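Local coordinates for Non-structural protein NS1 (Murine minute virus, PDB 4R94) that nicks viral DNA at the replication origin through its N-terminal nuclease domain and, in the full-length protein, also works as an ATP-driven helicase, at residues 89-92 and 93-97; 136-139 and 140-143; 172-175 and 176-180. One frame throughout, in Å; residues are numbered along the deposited sequence.

Contact 1. Residues 89-92 and 93-97; sequences IFDS and LVKKC
Asp91 and Lys95, one turn apart on helix 81-104, meet in a buried salt bridge: NZ of Lys95 reaches OD2 of Asp91 at 3.0 Å. The ammonium comes in on the syn side of the carboxylate oxygen, 21° out of the carboxylate plane. The two side chains slant across each other rather than running alongside. CG of Asp91 stands opposite its own backbone N (chi1 -163°), swinging the carboxylate toward the next turn, while the lysine is stretched straight beyond CG. On its way it passes a backbone carbonyl, CG of Lys95 lying 3.4 Å from O of Asp91. Both ends have further partners: OD1 of Asp91 bonds to NE2 of His118, and NZ of Lys95 to OG of Ser231, so a charged pair in the interior is tied to the neighbouring strands.

A different face of the helix is apolar. Leu93 lies side by side with Ile89, the two pointing the same way, and its CD1 touches CG2 of Ile89 at 4.0 Å. The same methyl sits at the edge of the Phe90 ring, near its plane, 4.2 Å from CD1 of Phe90. That ring also stacks with Trp126.

Ser92 turns its hydroxyl back onto the helix: OG of Ser92 donates to O of Ile89 at 2.7 Å, tilted 16° from the carbonyl plane. O of Ile89 also accepts the regular helix bond from N of Leu93, at 3.0 Å, so two donors grip it. Helix 81-104 is thus buried here, turning Asp91 and Lys95 to strands 112-121 and 227-232 and Phe90, Val94 and Cys97 to helix 142-160, within the Rep-type nuclease domain whose strands 112-121 and 125-134 carry the magnesium ligands.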
loop_
_atom_site.group_PDB
_atom_site.type_symbol
_atom_site.label_atom_id
_atom_site.label_comp_id
_atom_site.label_asym_id
_atom_site.label_seq_id
_atom_site.Cartn_x
_atom_site.Cartn_y
_atom_site.Cartn_z
ATOM N N ILE A 89 -9.427 -5.680 0.682
ATOM C CA ILE A 89 -9.944 -4.734 1.652
ATOM C C ILE A 89 -8.867 -3.714 2.034
ATOM O O ILE A 89 -9.134 -2.531 2.031
ATOM C CB ILE A 89 -10.473 -5.451 2.900
ATOM C CG1 ILE A 89 -11.758 -6.213 2.524
ATOM C CG2 ILE A 89 -10.735 -4.447 4.027
ATOM C CD1 ILE A 89 -12.274 -7.140 3.605
ATOM N N PHE A 90 -7.656 -4.160 2.352
ATOM C CA PHE A 90 -6.630 -3.193 2.750
ATOM C C PHE A 90 -6.299 -2.228 1.608
ATOM O O PHE A 90 -6.033 -1.051 1.851
ATOM C CB PHE A 90 -5.362 -3.901 3.220
ATOM C CG PHE A 90 -5.443 -4.456 4.611
ATOM C CD1 PHE A 90 -6.242 -3.857 5.588
ATOM C CD2 PHE A 90 -4.699 -5.578 4.953
ATOM C CE1 PHE A 90 -6.299 -4.382 6.887
ATOM C CE2 PHE A 90 -4.742 -6.083 6.246
ATOM C CZ PHE A 90 -5.543 -5.493 7.208
ATOM N N ASP A 91 -6.334 -2.709 0.366
ATOM C CA ASP A 91 -6.060 -1.815 -0.770
ATOM C C ASP A 91 -7.073 -0.683 -0.775
ATOM O O ASP A 91 -6.707 0.486 -0.911
ATOM C CB ASP A 91 -6.095 -2.576 -2.097
ATOM C CG ASP A 91 -5.433 -1.807 -3.226
ATOM O OD1 ASP A 91 -4.224 -1.509 -3.110
ATOM O OD2 ASP A 91 -6.131 -1.497 -4.222
ATOM N N SER A 92 -8.343 -1.023 -0.558
ATOM C CA SER A 92 -9.369 0.018 -0.516
ATOM C C SER A 92 -9.162 0.973 0.661
ATOM O O SER A 92 -9.339 2.174 0.498
ATOM C CB SER A 92 -10.800 -0.591 -0.484
ATOM O OG SER A 92 -11.135 -1.192 0.763
ATOM N N LEU A 93 -8.792 0.452 1.836
ATOM C CA LEU A 93 -8.612 1.291 3.018
ATOM C C LEU A 93 -7.394 2.216 2.920
ATOM O O LEU A 93 -7.466 3.388 3.336
ATOM C CB LEU A 93 -8.495 0.430 4.282
ATOM C CG LEU A 93 -9.743 -0.383 4.656
ATOM C CD1 LEU A 93 -9.424 -1.178 5.910
ATOM C CD2 LEU A 93 -10.988 0.500 4.863
ATOM N N VAL A 94 -6.283 1.682 2.415
ATOM C CA VAL A 94 -5.090 2.486 2.191
ATOM C C VAL A 94 -5.412 3.662 1.270
ATOM O O VAL A 94 -5.110 4.825 1.590
ATOM C CB VAL A 94 -3.956 1.639 1.597
ATOM C CG1 VAL A 94 -2.797 2.540 1.155
ATOM C CG2 VAL A 94 -3.465 0.627 2.648
ATOM N N LYS A 95 -6.060 3.361 0.147
ATOM C CA LYS A 95 -6.385 4.407 -0.809
ATOM C C LYS A 95 -7.385 5.404 -0.243
ATOM O O LYS A 95 -7.248 6.603 -0.491
ATOM C CB LYS A 95 -6.883 3.787 -2.109
ATOM C CG LYS A 95 -5.734 3.105 -2.827
ATOM C CD LYS A 95 -6.147 2.313 -4.033
ATOM C CE LYS A 95 -4.883 1.734 -4.683
ATOM N NZ LYS A 95 -5.223 0.885 -5.859
ATOM N N LYS A 96 -8.363 4.925 0.534
ATOM C CA LYS A 96 -9.288 5.836 1.214
ATOM C C LYS A 96 -8.507 6.836 2.068
ATOM O O LYS A 96 -8.808 8.025 2.056
ATOM C CB LYS A 96 -10.292 5.078 2.087
ATOM C CG LYS A 96 -11.362 5.973 2.686
ATOM C CD LYS A 96 -12.357 6.382 1.623
ATOM C CE LYS A 96 -13.505 7.187 2.229
ATOM N NZ LYS A 96 -14.526 7.497 1.205
ATOM N N CYS A 97 -7.487 6.352 2.783
ATOM C CA CYS A 97 -6.697 7.230 3.643
ATOM C C CYS A 97 -5.970 8.292 2.830
ATOM O O CYS A 97 -5.956 9.472 3.196
ATOM C CB CYS A 97 -5.672 6.430 4.454
ATOM S SG CYS A 97 -6.433 5.393 5.694
#

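Contact 2. Residues 136-139 and 140-143; sequences DFSQ and AQGK
Gln141 folds its side chain back over Ser138, and OE1 of Gln141 accepts the backbone N-H of Ser138, with N 3.0 Å away. The N-H approaches from above the amide carbonyl, 42° out of its plane. CG of Gln141 points away from its own carbonyl carbon (chi1 -59°) and the chain runs on extended, which carries the amide past the serine hydroxyl; OG of Ser138 lies 3.4 Å from CD of Gln141. In return, N of Gln141 donates to O of Ser138 at 2.9 Å.

A side chain receiving the N-H of a residue three positions earlier is one half of a capping box; the return bond here is an ordinary backbone turn bond. Both lie at the lead-in to helix 142-160, where the chain has left strand 125-134 and begins to coil. A second turn bond follows, from N of Gly142 to O of Gln139 at 3.0 Å. A water donates to that same oxygen and accepts from N of Lys143, bridging the first turn on the surface.

Farther out, the Phe137 ring meets Trp145 with planes about 30° apart and rests on Ile107, while Gln141 also touches Lys105.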
loop_
_atom_site.group_PDB
_atom_site.type_symbol
_atom_site.label_atom_id
_atom_site.label_comp_id
_atom_site.label_asym_id
_atom_site.label_seq_id
_atom_site.Cartn_x
_atom_site.Cartn_y
_atom_site.Cartn_z
ATOM N N ASP A 136 1.964 19.702 -5.518
ATOM C CA ASP A 136 1.448 20.249 -4.264
ATOM C C ASP A 136 2.137 19.649 -3.039
ATOM O O ASP A 136 1.712 19.888 -1.908
ATOM C CB ASP A 136 -0.064 20.027 -4.164
ATOM C CG ASP A 136 -0.811 20.568 -5.367
ATOM O OD1 ASP A 136 -0.845 21.805 -5.537
ATOM O OD2 ASP A 136 -1.363 19.755 -6.139
ATOM N N PHE A 137 3.198 18.875 -3.265
ATOM C CA PHE A 137 3.919 18.204 -2.180
ATOM C C PHE A 137 5.328 18.772 -2.008
ATOM O O PHE A 137 6.028 18.987 -2.992
ATOM C CB PHE A 137 4.040 16.698 -2.445
ATOM C CG PHE A 137 2.731 15.958 -2.486
ATOM C CD1 PHE A 137 1.857 16.112 -3.550
ATOM C CD2 PHE A 137 2.407 15.054 -1.489
ATOM C CE1 PHE A 137 0.657 15.406 -3.594
ATOM C CE2 PHE A 137 1.219 14.349 -1.528
ATOM C CZ PHE A 137 0.339 14.527 -2.580
ATOM N N SER A 138 5.734 18.999 -0.761
ATOM C CA SER A 138 7.112 19.383 -0.451
ATOM C C SER A 138 7.644 18.590 0.745
ATOM O O SER A 138 6.886 18.218 1.632
ATOM C CB SER A 138 7.215 20.891 -0.182
ATOM O OG SER A 138 6.302 21.308 0.821
ATOM N N GLN A 139 8.952 18.352 0.772
ATOM C CA GLN A 139 9.574 17.503 1.796
ATOM C C GLN A 139 9.196 17.838 3.247
ATOM O O GLN A 139 8.985 16.937 4.071
ATOM C CB GLN A 139 11.102 17.554 1.666
ATOM C CG GLN A 139 11.804 17.281 2.984
ATOM C CD GLN A 139 13.135 16.605 2.838
ATOM O OE1 GLN A 139 13.525 16.190 1.743
ATOM N NE2 GLN A 139 13.852 16.479 3.952
ATOM N N ALA A 140 9.102 19.127 3.561
ATOM C CA ALA A 140 8.801 19.550 4.927
ATOM C C ALA A 140 7.421 19.091 5.411
ATOM O O ALA A 140 7.144 19.134 6.603
ATOM C CB ALA A 140 8.910 21.065 5.039
ATOM N N GLN A 141 6.573 18.644 4.485
ATOM C CA GLN A 141 5.210 18.225 4.811
ATOM C C GLN A 141 5.122 16.735 5.147
ATOM O O GLN A 141 4.044 16.236 5.508
ATOM C CB GLN A 141 4.266 18.536 3.653
ATOM C CG GLN A 141 4.195 20.000 3.255
ATOM C CD GLN A 141 3.317 20.220 2.035
ATOM O OE1 GLN A 141 3.415 19.491 1.043
ATOM N NE2 GLN A 141 2.444 21.219 2.106
ATOM N N GLY A 142 6.237 16.026 5.019
ATOM C CA GLY A 142 6.252 14.582 5.218
ATOM C C GLY A 142 5.746 14.116 6.567
ATOM O O GLY A 142 4.915 13.200 6.648
ATOM N N LYS A 143 6.241 14.737 7.634
ATOM C CA LYS A 143 5.821 14.382 8.992
ATOM C C LYS A 143 4.323 14.562 9.208
ATOM O O LYS A 143 3.678 13.707 9.810
ATOM C CB LYS A 143 6.581 15.215 10.020
ATOM C CG LYS A 143 8.040 14.811 10.179
ATOM C CD LYS A 143 8.851 15.967 10.738
ATOM C CE LYS A 143 10.078 15.472 11.475
ATOM N NZ LYS A 143 9.694 14.799 12.749
HETATM O O HOH W 1 8.788 16.307 6.927
#

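Contact 3. Residues 172-175 and 176-180; sequences KLRE and IAEDN
Ile176 and Ala177 press on the backbone one turn back and make the tight part of this contact. CG1 of Ile176 lies 3.2 Å from O of Lys172, and the same side chain also packs on Val35 and Trp182. Ala177, buried, sets its methyl by the carbonyl of Leu173 and lies against Ser154 and Trp182; Leu173, buried too, packs on Tyr47 and Leu165.

At the margin Arg174 and Glu178 form a salt bridge. OE2 of Glu178 lies at the edge of the guanidinium, 2.9 Å from NH2 of Arg174, on the syn side of the carboxylate; NE of Arg174 adds a weak second bond to this oxygen. The flat groups are turned 57° apart, so a single oxygen takes both N-H groups instead of the two groups lying coplanar, edge to edge, with one oxygen for each N-H. A bend at chi2 (82°) turns the arginine along the helix toward Glu178. OG of Ser154 bonds both NE of Arg174 and OE2 of Glu178, pinning the pair to helix 142-160.

All this belongs to the last turns of helix 167-179, an amphipathic helix laid beside helix 142-160 in the nuclease domain. At its C-terminal end, O of Ile176 takes two bonds from Asn180, N at 3.0 Å and ND2 at 3.3 Å, arriving from opposite faces of the carbonyl plane.

The solvent side is looser. Lys172 doubles back at chi2 and chi4, laying NZ across the tip of Ile176. Glu175 and Asp179 keep their carboxylates apart, OE2 of Glu175 being 5.3 Å from OD2 of Asp179.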
loop_
_atom_site.group_PDB
_atom_site.type_symbol
_atom_site.label_atom_id
_atom_site.label_comp_id
_atom_site.label_asym_id
_atom_site.label_seq_id
_atom_site.Cartn_x
_atom_site.Cartn_y
_atom_site.Cartn_z
ATOM N N LYS A 172 -8.727 1.303 22.673
ATOM C CA LYS A 172 -7.380 0.830 22.922
ATOM C C LYS A 172 -6.706 0.476 21.593
ATOM O O LYS A 172 -5.542 0.803 21.377
ATOM C CB LYS A 172 -7.391 -0.375 23.865
ATOM C CG LYS A 172 -6.009 -0.833 24.304
ATOM C CD LYS A 172 -5.259 0.276 25.034
ATOM C CE LYS A 172 -4.120 -0.273 25.892
ATOM N NZ LYS A 172 -3.016 -0.887 25.098
ATOM N N LEU A 173 -7.451 -0.173 20.705
ATOM C CA LEU A 173 -6.900 -0.583 19.418
ATOM C C LEU A 173 -6.552 0.651 18.594
ATOM O O LEU A 173 -5.494 0.714 17.973
ATOM C CB LEU A 173 -7.889 -1.476 18.665
ATOM C CG LEU A 173 -7.472 -1.944 17.271
ATOM C CD1 LEU A 173 -6.122 -2.665 17.350
ATOM C CD2 LEU A 173 -8.521 -2.848 16.681
ATOM N N ARG A 174 -7.445 1.636 18.618
ATOM C CA ARG A 174 -7.225 2.896 17.921
ATOM C C ARG A 174 -5.931 3.565 18.397
ATOM O O ARG A 174 -5.110 4.009 17.583
ATOM C CB ARG A 174 -8.443 3.816 18.129
ATOM C CG ARG A 174 -8.256 5.241 17.652
ATOM C CD ARG A 174 -8.484 5.377 16.149
ATOM N NE ARG A 174 -7.895 6.622 15.685
ATOM C CZ ARG A 174 -8.509 7.796 15.753
ATOM N NH1 ARG A 174 -9.750 7.861 16.219
ATOM N NH2 ARG A 174 -7.899 8.894 15.324
ATOM N N GLU A 175 -5.708 3.607 19.712
ATOM C CA GLU A 175 -4.501 4.271 20.204
ATOM C C GLU A 175 -3.227 3.429 19.995
ATOM O O GLU A 175 -2.157 3.991 19.818
ATOM C CB GLU A 175 -4.651 4.685 21.677
ATOM C CG GLU A 175 -4.967 3.600 22.675
ATOM C CD GLU A 175 -5.262 4.169 24.065
ATOM O OE1 GLU A 175 -5.066 3.449 25.069
ATOM O OE2 GLU A 175 -5.689 5.345 24.150
ATOM N N ILE A 176 -3.343 2.101 19.984
ATOM C CA ILE A 176 -2.197 1.253 19.656
ATOM C C ILE A 176 -1.740 1.526 18.230
ATOM O O ILE A 176 -0.551 1.716 17.984
ATOM C CB ILE A 176 -2.513 -0.243 19.809
ATOM C CG1 ILE A 176 -2.645 -0.609 21.291
ATOM C CG2 ILE A 176 -1.421 -1.095 19.172
ATOM C CD1 ILE A 176 -3.214 -1.992 21.521
ATOM N N ALA A 177 -2.691 1.581 17.300
ATOM C CA ALA A 177 -2.337 1.767 15.892
ATOM C C ALA A 177 -1.656 3.117 15.649
ATOM O O ALA A 177 -0.817 3.245 14.750
ATOM C CB ALA A 177 -3.572 1.627 15.023
ATOM N N GLU A 178 -1.995 4.110 16.467
ATOM C CA GLU A 178 -1.376 5.429 16.348
ATOM C C GLU A 178 -0.040 5.533 17.076
ATOM O O GLU A 178 0.953 5.997 16.511
ATOM C CB GLU A 178 -2.327 6.494 16.876
ATOM C CG GLU A 178 -3.618 6.559 16.109
ATOM C CD GLU A 178 -4.098 7.972 15.920
ATOM O OE1 GLU A 178 -3.439 8.897 16.445
ATOM O OE2 GLU A 178 -5.127 8.162 15.242
ATOM N N ASP A 179 -0.019 5.101 18.335
ATOM C CA ASP A 179 1.180 5.196 19.167
ATOM C C ASP A 179 2.324 4.371 18.600
ATOM O O ASP A 179 3.488 4.778 18.661
ATOM C CB ASP A 179 0.872 4.751 20.602
ATOM C CG ASP A 179 -0.014 5.736 21.336
ATOM O OD1 ASP A 179 0.052 6.941 21.016
ATOM O OD2 ASP A 179 -0.785 5.309 22.225
ATOM N N ASN A 180 1.992 3.221 18.025
ATOM C CA ASN A 180 2.990 2.333 17.460
ATOM C C ASN A 180 3.243 2.559 15.969
ATOM O O ASN A 180 3.886 1.733 15.316
ATOM C CB ASN A 180 2.596 0.879 17.687
ATOM C CG ASN A 180 2.830 0.433 19.119
ATOM O OD1 ASN A 180 3.941 0.062 19.488
ATOM N ND2 ASN A 180 1.792 0.472 19.926
#

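How the contacts relate
From the N terminus the chain first meets contact 1 (89-97) in the middle of helix 81-104, then passes through strands 112-121 and 125-134 to contact 2 (136-143), which turns the chain into helix 142-160. Contact 3 (172-180) lies at the end of the next helix, 167-179. Each is a local contact within one continuous stretch, so none closes a long loop; they follow in series without nesting or crossing. Their centres are 18 to 24 Å apart and no two touch. Helix 142-160 links them: contact 2 starts it, and its later residues pack against both contact 1 and contact 3.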